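Local coordinates for protein endosialidase (Enterobacteria phage phi92, PDB 4HIZ) that cleaves sialic acid polymers internally at alpha-2,8 and alpha-2,9 linkages, probably to let the phage through the polysialic acid capsule of its host, at residues 117-120 / 125-128; 93-98 / 478-483. All blocks are in the same frame, centred on the assembly; numbering follows the deposited sequence.

Interaction 1. Residues 117-120 / 125-128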
ATOM      1  N   VAL A 117      12.596  11.508   1.702  1.00  9.18           N
ATOM      2  CA  VAL A 117      11.607  10.913   2.622  1.00  9.25           C
ATOM      3  C   VAL A 117      11.906  11.448   4.014  1.00 10.57           C
ATOM      4  O   VAL A 117      13.028  11.940   4.289  1.00 11.27           O
ATOM      5  CB  VAL A 117      11.602   9.337   2.635  1.00 10.15           C
ATOM      6  CG1 VAL A 117      11.122   8.784   1.265  1.00 10.71           C
ATOM      7  CG2 VAL A 117      13.008   8.789   3.007  1.00 10.08           C
ATOM      8  N   LYS A 118      10.916  11.380   4.902  1.00 11.07           N
ATOM      9  CA  LYS A 118      11.033  12.037   6.208  1.00 11.71           C
ATOM     10  C   LYS A 118      10.525  11.104   7.283  1.00 10.71           C
ATOM     11  O   LYS A 118       9.665  10.251   7.000  1.00 11.17           O
ATOM     12  CB  LYS A 118      10.142  13.294   6.254  1.00 13.36           C
ATOM     13  CG  LYS A 118      10.317  14.242   5.059  1.00 15.37           C
ATOM     14  CD  LYS A 118       9.419  15.497   5.230  1.00 17.24           C
ATOM     15  CE  LYS A 118       7.928  15.128   5.226  1.00 17.86           C
ATOM     16  NZ  LYS A 118       7.037  16.355   5.001  1.00 17.44           N
ATOM     17  N   SER A 119      11.018  11.273   8.509  1.00  9.50           N
ATOM     18  CA  SER A 119      10.459  10.533   9.654  1.00 10.51           C
ATOM     19  C   SER A 119      10.016  11.488  10.719  1.00 10.44           C
ATOM     20  O   SER A 119      10.811  12.313  11.187  1.00  9.86           O
ATOM     21  CB  SER A 119      11.479   9.568  10.271  1.00 10.78           C
ATOM     22  OG  SER A 119      10.838   8.895  11.381  1.00 11.13           O
ATOM     23  N   GLY A 120       8.764  11.331  11.131  1.00  9.93           N
ATOM     24  CA  GLY A 120       8.210  12.054  12.269  1.00 11.72           C
ATOM     25  C   GLY A 120       8.192  11.275  13.574  1.00 11.55           C
ATOM     26  O   GLY A 120       7.574  11.724  14.544  1.00 11.16           O
ATOM     27  N   THR A 125       9.468   5.095  11.246  1.00 11.06           N
ATOM     28  CA  THR A 125       8.725   4.986   9.990  1.00 11.01           C
ATOM     29  C   THR A 125       8.944   6.220   9.144  1.00 10.29           C
ATOM     30  O   THR A 125       9.237   7.306   9.667  1.00 10.94           O
ATOM     31  CB  THR A 125       7.181   4.789  10.167  1.00 12.76           C
ATOM     32  OG1 THR A 125       6.568   5.989  10.672  1.00 13.76           O
ATOM     33  CG2 THR A 125       6.862   3.588  11.095  1.00 15.02           C
ATOM     34  N   TRP A 126       8.840   6.026   7.822  1.00  9.71           N
ATOM     35  CA  TRP A 126       9.298   7.013   6.853  1.00  9.83           C
ATOM     36  C   TRP A 126       8.233   7.220   5.786  1.00 10.99           C
ATOM     37  O   TRP A 126       7.563   6.261   5.347  1.00 11.54           O
ATOM     38  CB  TRP A 126      10.618   6.554   6.236  1.00 10.01           C
ATOM     39  CG  TRP A 126      11.696   6.471   7.261  1.00  9.91           C
ATOM     40  CD1 TRP A 126      11.876   5.479   8.180  1.00  9.73           C
ATOM     41  CD2 TRP A 126      12.722   7.433   7.500  1.00 10.40           C
ATOM     42  NE1 TRP A 126      12.960   5.759   8.980  1.00  9.53           N
ATOM     43  CE2 TRP A 126      13.501   6.947   8.572  1.00 10.60           C
ATOM     44  CE3 TRP A 126      13.059   8.666   6.908  1.00 11.68           C
ATOM     45  CZ2 TRP A 126      14.607   7.623   9.063  1.00 10.92           C
ATOM     46  CZ3 TRP A 126      14.157   9.356   7.405  1.00 12.01           C
ATOM     47  CH2 TRP A 126      14.916   8.838   8.481  1.00 11.99           C
ATOM     48  N   SER A 127       8.069   8.480   5.396  1.00 10.16           N
ATOM     49  CA  SER A 127       7.033   8.923   4.478  1.00 10.42           C
ATOM     50  C   SER A 127       7.280   8.483   3.033  1.00  9.91           C
ATOM     51  O   SER A 127       8.362   7.952   2.685  1.00 10.37           O
ATOM     52  CB  SER A 127       6.971  10.449   4.478  1.00 11.15           C
ATOM     53  OG  SER A 127       8.213  11.008   3.950  1.00 12.89           O
ATOM     54  N   MET A 128       6.283   8.731   2.177  1.00  9.62           N
ATOM     55  CA  MET A 128       6.438   8.460   0.748  1.00  9.22           C
ATOM     56  C   MET A 128       7.475   9.455   0.195  1.00 10.62           C
ATOM     57  O   MET A 128       7.658  10.542   0.760  1.00 12.01           O
ATOM     58  CB  MET A 128       5.111   8.640   0.013  1.00 10.86           C
ATOM     59  CG  MET A 128       4.648  10.094  -0.071  1.00 13.45           C
ATOM     60  SD  MET A 128       3.051  10.338  -0.867  1.00 15.55           S
ATOM     61  CE  MET A 128       1.950   9.927   0.507  1.00 17.28           C
TER
HETATM   62  O   HOH W   1       7.061   9.232  10.150  1.00 16.97           O

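Interaction 2. Residues 93-98 / 478-483. With EDO (1,2-ethanediol), chain R; EDO (1,2-ethanediol), chain L.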
ATOM      1  N   TYR A  93      15.306  18.921  11.329  1.00 11.12           N
ATOM      2  CA  TYR A  93      14.770  20.275  11.546  1.00 11.89           C
ATOM      3  C   TYR A  93      13.413  20.177  12.225  1.00 11.77           C
ATOM      4  O   TYR A  93      12.530  19.440  11.737  1.00 10.67           O
ATOM      5  CB  TYR A  93      14.644  21.036  10.218  1.00 11.91           C
ATOM      6  CG  TYR A  93      14.233  22.490  10.410  1.00 11.63           C
ATOM      7  CD1 TYR A  93      15.190  23.473  10.741  1.00 12.37           C
ATOM      8  CD2 TYR A  93      12.900  22.880  10.211  1.00 11.51           C
ATOM      9  CE1 TYR A  93      14.773  24.794  10.915  1.00 12.79           C
ATOM     10  CE2 TYR A  93      12.476  24.202  10.381  1.00 11.09           C
ATOM     11  CZ  TYR A  93      13.411  25.144  10.729  1.00 12.60           C
ATOM     12  OH  TYR A  93      13.014  26.471  10.852  1.00 14.13           O
ATOM     13  N   ASP A  94      13.242  20.935  13.313  1.00 11.69           N
ATOM     14  CA  ASP A  94      11.978  20.958  14.064  1.00 12.53           C
ATOM     15  C   ASP A  94      11.437  19.558  14.293  1.00 11.78           C
ATOM     16  O   ASP A  94      10.267  19.289  14.004  1.00 12.42           O
ATOM     17  CB  ASP A  94      10.974  21.840  13.297  1.00 14.40           C
ATOM     18  CG  ASP A  94       9.775  22.221  14.110  1.00 16.83           C
ATOM     19  OD1 ASP A  94       9.879  22.287  15.362  1.00 17.47           O
ATOM     20  OD2 ASP A  94       8.731  22.510  13.476  1.00 18.12           O
ATOM     21  N   ASN A  95      12.283  18.698  14.856  1.00 10.72           N
ATOM     22  CA  ASN A  95      11.896  17.328  15.284  1.00 10.36           C
ATOM     23  C   ASN A  95      11.684  16.321  14.171  1.00 11.13           C
ATOM     24  O   ASN A  95      11.346  15.174  14.464  1.00 12.56           O
ATOM     25  CB  ASN A  95      10.654  17.334  16.187  1.00 11.14           C
ATOM     26  CG  ASN A  95      10.826  18.250  17.391  1.00 12.84           C
ATOM     27  OD1 ASN A  95      11.886  18.248  18.033  1.00 14.98           O
ATOM     28  ND2 ASN A  95       9.800  19.063  17.683  1.00 12.91           N
ATOM     29  N   VAL A  96      11.842  16.738  12.930  1.00  9.92           N
ATOM     30  CA  VAL A  96      11.608  15.829  11.786  1.00  9.96           C
ATOM     31  C   VAL A  96      12.941  15.468  11.173  1.00 10.78           C
ATOM     32  O   VAL A  96      13.794  16.342  10.995  1.00 11.06           O
ATOM     33  CB  VAL A  96      10.699  16.504  10.736  1.00 10.54           C
ATOM     34  CG1 VAL A  96      10.544  15.647   9.481  1.00 10.66           C
ATOM     35  CG2 VAL A  96       9.323  16.802  11.365  1.00 10.97           C
ATOM     36  N   ILE A  97      13.143  14.186  10.853  1.00  9.65           N
ATOM     37  CA  ILE A  97      14.380  13.760  10.185  1.00 10.61           C
ATOM     38  C   ILE A  97      14.144  13.733   8.676  1.00 10.68           C
ATOM     39  O   ILE A  97      13.199  13.100   8.199  1.00 11.00           O
ATOM     40  CB  ILE A  97      14.802  12.352  10.665  1.00 10.95           C
ATOM     41  CG1 ILE A  97      14.920  12.323  12.194  1.00 12.39           C
ATOM     42  CG2 ILE A  97      16.151  11.918  10.001  1.00 10.67           C
ATOM     43  CD1 ILE A  97      14.811  10.897  12.772  1.00 14.10           C
ATOM     44  N   TYR A  98      15.009  14.426   7.925  1.00 10.10           N
ATOM     45  CA  TYR A  98      14.909  14.481   6.471  1.00 10.45           C
ATOM     46  C   TYR A  98      16.031  13.689   5.826  1.00 10.60           C
ATOM     47  O   TYR A  98      17.218  13.861   6.163  1.00 10.99           O
ATOM     48  CB  TYR A  98      15.026  15.931   5.968  1.00  9.87           C
ATOM     49  CG  TYR A  98      13.849  16.815   6.388  1.00 10.27           C
ATOM     50  CD1 TYR A  98      13.758  17.348   7.687  1.00 10.53           C
ATOM     51  CD2 TYR A  98      12.863  17.147   5.467  1.00 12.12           C
ATOM     52  CE1 TYR A  98      12.705  18.171   8.037  1.00 12.20           C
ATOM     53  CE2 TYR A  98      11.783  17.958   5.819  1.00 13.32           C
ATOM     54  CZ  TYR A  98      11.725  18.475   7.099  1.00 13.67           C
ATOM     55  OH  TYR A  98      10.662  19.272   7.425  1.00 14.12           O
ATOM     56  N   CYS A 478      23.184  12.097  10.251  1.00  9.48           N
ATOM     57  CA  CYS A 478      22.624  13.229  10.992  1.00 10.50           C
ATOM     58  C   CYS A 478      22.266  12.774  12.408  1.00 11.23           C
ATOM     59  O   CYS A 478      22.356  11.583  12.734  1.00 11.87           O
ATOM     60  CB  CYS A 478      21.379  13.800  10.276  1.00 12.29           C
ATOM     61  SG  CYS A 478      20.032  12.574  10.105  1.00 13.79           S
ATOM     62  N   VAL A 479      21.877  13.726  13.265  1.00 11.10           N
ATOM     63  CA  VAL A 479      21.635  13.396  14.667  1.00 11.13           C
ATOM     64  C   VAL A 479      20.378  14.070  15.133  1.00 10.76           C
ATOM     65  O   VAL A 479      20.128  15.244  14.805  1.00 13.45           O
ATOM     66  CB  VAL A 479      22.839  13.903  15.542  1.00 12.41           C
ATOM     67  CG1 VAL A 479      22.540  13.842  17.055  1.00 14.26           C
ATOM     68  CG2 VAL A 479      24.087  13.067  15.233  1.00 12.55           C
ATOM     69  N   LYS A 480      19.592  13.354  15.932  1.00 10.39           N
ATOM     70  CA  LYS A 480      18.456  13.978  16.628  1.00 10.81           C
ATOM     71  C   LYS A 480      18.472  13.542  18.073  1.00 12.38           C
ATOM     72  O   LYS A 480      18.308  12.382  18.369  1.00 12.87           O
ATOM     73  CB  LYS A 480      17.109  13.634  15.985  1.00 11.69           C
ATOM     74  CG  LYS A 480      15.914  14.280  16.762  1.00 12.42           C
ATOM     75  CD  LYS A 480      14.555  13.930  16.169  1.00 14.79           C
ATOM     76  CE  LYS A 480      13.407  14.520  17.018  1.00 16.25           C
ATOM     77  NZ  LYS A 480      13.355  13.885  18.345  1.00 17.54           N
ATOM     78  N   ASP A 481      18.711  14.491  18.977  1.00 14.55           N
ATOM     79  CA  ASP A 481      18.748  14.196  20.410  1.00 15.91           C
ATOM     80  C   ASP A 481      19.702  13.038  20.708  1.00 15.37           C
ATOM     81  O   ASP A 481      20.881  13.077  20.316  1.00 16.53           O
ATOM     82  CB  ASP A 481      17.307  13.960  20.954  1.00 19.00           C
ATOM     83  CG  ASP A 481      16.404  15.194  20.747  1.00 24.29           C
ATOM     84  OD1 ASP A 481      16.791  16.294  21.203  1.00 26.86           O
ATOM     85  OD2 ASP A 481      15.330  15.090  20.096  1.00 26.74           O
ATOM     86  N   GLY A 482      19.174  11.982  21.309  1.00 14.60           N
ATOM     87  CA  GLY A 482      19.997  10.846  21.702  1.00 13.56           C
ATOM     88  C   GLY A 482      20.220   9.758  20.678  1.00 12.72           C
ATOM     89  O   GLY A 482      20.723   8.695  21.030  1.00 12.95           O
ATOM     90  N   TRP A 483      19.878  10.030  19.421  1.00 11.71           N
ATOM     91  CA  TRP A 483      20.068   9.058  18.363  1.00 10.66           C
ATOM     92  C   TRP A 483      20.872   9.649  17.209  1.00 10.61           C
ATOM     93  O   TRP A 483      20.674  10.805  16.806  1.00 11.88           O
ATOM     94  CB  TRP A 483      18.703   8.648  17.783  1.00 11.57           C
ATOM     95  CG  TRP A 483      17.784   7.843  18.640  1.00 13.10           C
ATOM     96  CD1 TRP A 483      16.554   8.233  19.114  1.00 14.54           C
ATOM     97  CD2 TRP A 483      17.980   6.492  19.063  1.00 12.52           C
ATOM     98  NE1 TRP A 483      15.968   7.181  19.800  1.00 14.66           N
ATOM     99  CE2 TRP A 483      16.840   6.113  19.806  1.00 13.78           C
ATOM    100  CE3 TRP A 483      19.036   5.575  18.913  1.00 12.66           C
ATOM    101  CZ2 TRP A 483      16.707   4.830  20.370  1.00 13.80           C
ATOM    102  CZ3 TRP A 483      18.910   4.293  19.480  1.00 12.99           C
ATOM    103  CH2 TRP A 483      17.748   3.938  20.204  1.00 13.04           C
TER
HETATM  104  C1  EDO R 812      15.643  18.650  16.739  1.00 37.07           C
HETATM  105  O1  EDO R 812      14.771  19.427  15.922  1.00 30.82           O
HETATM  106  C2  EDO R 812      14.877  17.746  17.690  1.00 41.47           C
HETATM  107  O2  EDO R 812      15.661  17.588  18.872  1.00 46.13           O
HETATM  108  C1  EDO L 806      20.884  18.163  12.418  1.00 29.27           C
HETATM  109  O1  EDO L 806      20.819  18.350  11.007  1.00 21.85           O
HETATM  110  C2  EDO L 806      22.206  17.551  12.889  1.00 31.02           C
HETATM  111  O2  EDO L 806      22.463  16.365  12.162  1.00 26.18           O
HETATM  112  O   HOH W   2      12.004  16.028  19.787  1.00 25.09           O

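Interaction 1. Residues 117-120 / 125-128
Ser-119 and Trp-126 bring their CA atoms to 4.6 Å where the chain, leaving strand 113-119, doubles back through a short loop, and residues 117-120 and 125-128 then run 138° apart, roughly antiparallel. Two hydrogen bonds tie Lys-118 to Ser-127. Ser-127 N reaches Lys-118 O at 2.9 Å, in the carbonyl plane. In the return direction the acceptor is a side chain: Ser-127 OG, held between its own backbone N and carbonyl carbon (chi1 65°), takes the N-H of Lys-118 at 2.9 Å along a more bent path (145°). The methylene of Ser-119 sits over the centre of the six-membered ring of Trp-126, CB 3.6 Å from the centroid, a CH-pi contact nearly along the ring normal. Val-117 CG2 meets the same ring obliquely, 3.9 Å from Trp-126 CE3, while Val-117 CG1 lies against the Ser-127 carbonyl. The sequence around this fold-back, S-x-D-x-G-x-T-W, is the Asp box of sialidases, a hairpin between the third and fourth strands of a beta-propeller blade. Its serine and tryptophan are Ser-119 and Trp-126, the CH-pi pair. Ser-119 OG is the hub of the loop: it accepts the backbone N-H groups of Asp-121 and Gly-123 and stands 2.8 Å from Thr-125 O. A water spans the mouth of the loop, accepting from Gly-120 N at 2.9 Å and donating to Thr-125 O. The threonine OG1 bonds to the Asp-121 carboxylate, and Trp-126 NE1 makes a weak bond back to Gly-123 O. Outside the loop, Lys-118 NZ forms a salt bridge with Asp-511 of the third subunit, and Trp-126 O accepts from Thr-539 OG1 of the second.

Interaction 2. Residues 93-98 / 478-483
Lys-480 runs fully extended from its CG, which stands opposite the backbone N (chi1 179°), as far as CE, and turns only at the last torsion (chi4 -66°), so that its methylenes reach Asn-95 and its ammonium swings to Asp-481. This packing joins two neighbouring blades of the beta-propeller, each offering a hairpin: a type I' turn from Tyr-93 to Val-96 and a type II' turn from Lys-480 to Trp-483. Lys-480 CE lies 3.3 Å from Asn-95 O. Deeper in, the touching is apolar, with Ile-97 CG2 3.9 Å from Cys-478 SG and Tyr-485 lying beside both. No direct hydrogen bond links the two segments; water 2 stands between their polar groups, and in this crystal so does a diol. Water 2 accepts from Lys-480 NZ and lies 2.8 Å from Asn-95 OD1. The 1,2-ethanediol, probably from the crystallisation liquor, takes the N-H of Asn-95 and bonds weakly to Asp-481. The ammonium is gripped by several partners, among them Asp-122 in a salt bridge and Tyr-433 OH of the third subunit. Within its own hairpin Lys-480 NZ forms a salt bridge with Asp-481 OD2 at 2.9 Å, meeting that oxygen nearly along its C-O axis.

Both contacts are largely buried and use the blade of adjacent strands 96-104 and 113-119, but the centre of interaction 1 lies about 11 Å from that of the chain, against about 18 Å for interaction 2, whose turn residues Asn-95 and Asp-481 are partly and fully exposed. Interaction 1 is local, a loop closed by direct hydrogen bonds and a ring contact. Interaction 2 reaches the blade of strand 473-480 through side-chain packing and a water, with a diol, probably from the crystallisation liquor, lodged alongside. They meet at Ile-97, whose O lies 2.9 Å from Ser-119 N, a probable hydrogen bond, and whose CG2 packs on Trp-126 CH2. The third subunit touches both.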